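Local atomic coordinates of computationally designed four-helix bundle protein (PDB entry 3U3B), a protein that is of unknown function but folds as a hyperthermostable four-helix bundle whose hydrophobic core was completely redesigned by computation on a flexible backbone. Residues 41-46 / 71-76. Residues are numbered along the deposited sequence; the frame is centred on the assembly and turned at random. Where two conformers were deposited one is given.
Sequences KIYRLV and LVDKML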
loop_
_atom_site.group_PDB
_atom_site.type_symbol
_atom_site.label_atom_id
_atom_site.label_comp_id
_atom_site.label_asym_id
_atom_site.label_seq_id
_atom_site.Cartn_x
_atom_site.Cartn_y
_atom_site.Cartn_z
ATOM N N LYS A 41 10.068 -2.639 -4.300
ATOM C CA LYS A 41 9.250 -1.642 -5.012
ATOM C C LYS A 41 7.948 -1.382 -4.261
ATOM O O LYS A 41 7.487 -0.231 -4.149
ATOM C CB LYS A 41 8.901 -2.128 -6.429
ATOM C CG LYS A 41 10.053 -1.906 -7.427
ATOM C CD LYS A 41 9.921 -2.741 -8.718
ATOM C CE LYS A 41 11.244 -2.807 -9.502
ATOM N NZ LYS A 41 11.887 -1.466 -9.690
ATOM N N ILE A 42 7.345 -2.459 -3.787
ATOM C CA ILE A 42 6.133 -2.378 -3.006
ATOM C C ILE A 42 6.321 -1.572 -1.730
ATOM O O ILE A 42 5.491 -0.710 -1.412
ATOM C CB ILE A 42 5.593 -3.801 -2.683
ATOM C CG1 ILE A 42 4.990 -4.437 -3.937
ATOM C CG2 ILE A 42 4.551 -3.779 -1.558
ATOM C CD1 ILE A 42 4.804 -5.944 -3.784
ATOM N N TYR A 43 7.409 -1.819 -1.011
ATOM C CA TYR A 43 7.662 -1.079 0.209
ATOM C C TYR A 43 7.732 0.398 -0.115
ATOM O O TYR A 43 7.119 1.209 0.586
ATOM C CB TYR A 43 8.968 -1.495 0.874
ATOM C CG TYR A 43 9.157 -0.815 2.200
ATOM C CD1 TYR A 43 8.702 -1.399 3.369
ATOM C CD2 TYR A 43 9.714 0.465 2.273
ATOM C CE1 TYR A 43 8.835 -0.771 4.573
ATOM C CE2 TYR A 43 9.856 1.107 3.497
ATOM C CZ TYR A 43 9.403 0.481 4.632
ATOM O OH TYR A 43 9.534 1.095 5.837
ATOM N N ARG A 44 8.482 0.756 -1.165
ATOM C CA ARG A 44 8.663 2.183 -1.507
ATOM C C ARG A 44 7.366 2.870 -2.007
ATOM O O ARG A 44 7.160 4.064 -1.749
ATOM C CB ARG A 44 9.852 2.416 -2.454
ATOM C CG ARG A 44 11.227 2.221 -1.767
ATOM C CD ARG A 44 12.432 2.498 -2.676
ATOM N NE ARG A 44 12.474 1.558 -3.807
ATOM C CZ ARG A 44 13.256 0.492 -3.909
ATOM N NH1 ARG A 44 14.146 0.184 -2.978
ATOM N NH2 ARG A 44 13.168 -0.260 -4.987
ATOM N N LEU A 45 6.497 2.126 -2.690
ATOM C CA LEU A 45 5.200 2.618 -3.098
ATOM C C LEU A 45 4.328 2.904 -1.886
ATOM O O LEU A 45 3.708 3.987 -1.798
ATOM C CB LEU A 45 4.495 1.626 -4.032
ATOM C CG LEU A 45 5.033 1.595 -5.461
ATOM C CD1 LEU A 45 4.563 0.322 -6.179
ATOM C CD2 LEU A 45 4.638 2.843 -6.251
ATOM N N VAL A 46 4.296 1.967 -0.946
ATOM C CA VAL A 46 3.492 2.128 0.258
ATOM C C VAL A 46 4.004 3.308 1.111
ATOM O O VAL A 46 3.203 4.068 1.688
ATOM C CB VAL A 46 3.447 0.831 1.064
ATOM C CG1 VAL A 46 2.732 1.013 2.387
ATOM C CG2 VAL A 46 2.762 -0.278 0.252
ATOM N N LEU A 71 4.978 -5.190 7.948
ATOM C CA LEU A 71 5.006 -6.565 7.460
ATOM C C LEU A 71 6.009 -6.711 6.322
ATOM O O LEU A 71 6.820 -7.634 6.322
ATOM C CB LEU A 71 3.612 -6.995 6.993
ATOM C CG LEU A 71 3.408 -8.494 6.759
ATOM C CD1 LEU A 71 3.677 -9.301 8.026
ATOM C CD2 LEU A 71 1.994 -8.736 6.268
ATOM N N VAL A 72 5.975 -5.790 5.369
ATOM C CA VAL A 72 6.888 -5.882 4.250
ATOM C C VAL A 72 8.326 -5.678 4.714
ATOM O O VAL A 72 9.236 -6.385 4.267
ATOM C CB VAL A 72 6.505 -4.928 3.108
ATOM C CG1 VAL A 72 7.529 -5.031 2.002
ATOM C CG2 VAL A 72 5.154 -5.298 2.569
ATOM N N ASP A 73 8.557 -4.748 5.636
ATOM C CA ASP A 73 9.907 -4.604 6.150
ATOM C C ASP A 73 10.481 -5.912 6.751
ATOM O O ASP A 73 11.657 -6.268 6.505
ATOM C CB ASP A 73 9.984 -3.480 7.170
ATOM C CG ASP A 73 11.408 -3.171 7.549
ATOM O OD1 ASP A 73 12.172 -2.751 6.652
ATOM O OD2 ASP A 73 11.770 -3.351 8.730
ATOM N N LYS A 74 9.677 -6.617 7.546
ATOM C CA LYS A 74 10.077 -7.922 8.096
ATOM C C LYS A 74 10.473 -8.922 6.992
ATOM O O LYS A 74 11.437 -9.679 7.149
ATOM C CB LYS A 74 8.963 -8.514 8.975
ATOM C CG LYS A 74 8.862 -7.903 10.380
ATOM C CD LYS A 74 7.741 -8.591 11.178
ATOM C CE LYS A 74 7.290 -7.812 12.432
ATOM N NZ LYS A 74 8.163 -7.988 13.642
ATOM N N MET A 75 9.743 -8.908 5.876
ATOM C CA MET A 75 10.057 -9.772 4.733
ATOM C C MET A 75 11.378 -9.404 4.062
ATOM O O MET A 75 12.141 -10.278 3.645
ATOM C CB MET A 75 8.956 -9.694 3.686
ATOM C CG MET A 75 7.602 -10.110 4.186
ATOM S SD MET A 75 6.366 -9.894 2.898
ATOM C CE MET A 75 4.961 -9.408 3.868
ATOM N N LEU A 76 11.629 -8.103 3.942
ATOM C CA LEU A 76 12.856 -7.588 3.331
ATOM C C LEU A 76 14.120 -7.856 4.132
ATOM O O LEU A 76 15.192 -8.094 3.569
ATOM C CB LEU A 76 12.728 -6.075 3.101
ATOM C CG LEU A 76 11.748 -5.721 1.987
ATOM C CD1 LEU A 76 11.647 -4.202 1.804
ATOM C CD2 LEU A 76 12.202 -6.425 0.694
#
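Y43 of helix 36-56 meets V72, D73 and L76 of helix 59-76, and nearly all of this contact is apolar. Y43 CB lies 3.9 Å from L76 CD1 and 4.0 Å from V72 CG1, so the base of the tyrosine touches one methyl from each of two residues a helical turn apart. CG of Y43 is anti to the backbone N (chi1 -175°), which turns the ring across the flank of helix 59-76, with V72 CG1 at its edge, 4.1 Å from Y43 CD1. Deeper in the bundle, I42 CG2 and V72 CG2 make a looser methyl-to-methyl contact at 4.4 Å.

The aromatic ring also reaches the more polar margin of the interface. Y43 CE1 approaches D73 CB at 3.9 Å; the two side chains run side by side, with ring and carboxylate planes 53° apart, and D73 contributes its methylene carbon. An alanine in place of Y43 would probably leave V72 CG1 and D73 CB without the ring atoms they touch and open a gap between the helices.

The two helices, consecutive in the chain, form an antiparallel hairpin of the bundle, as in Hpt domains; the segments meet at 151°, their axes 10.0 Å apart. W39, also on helix 36-56, touches V72 and L76, and M69 of helix 59-76 touches Y43. With no hydrogen bond or salt bridge between the segments, their contact rests on van der Waals packing and burial of mostly carbon surface, 191 Å² in all.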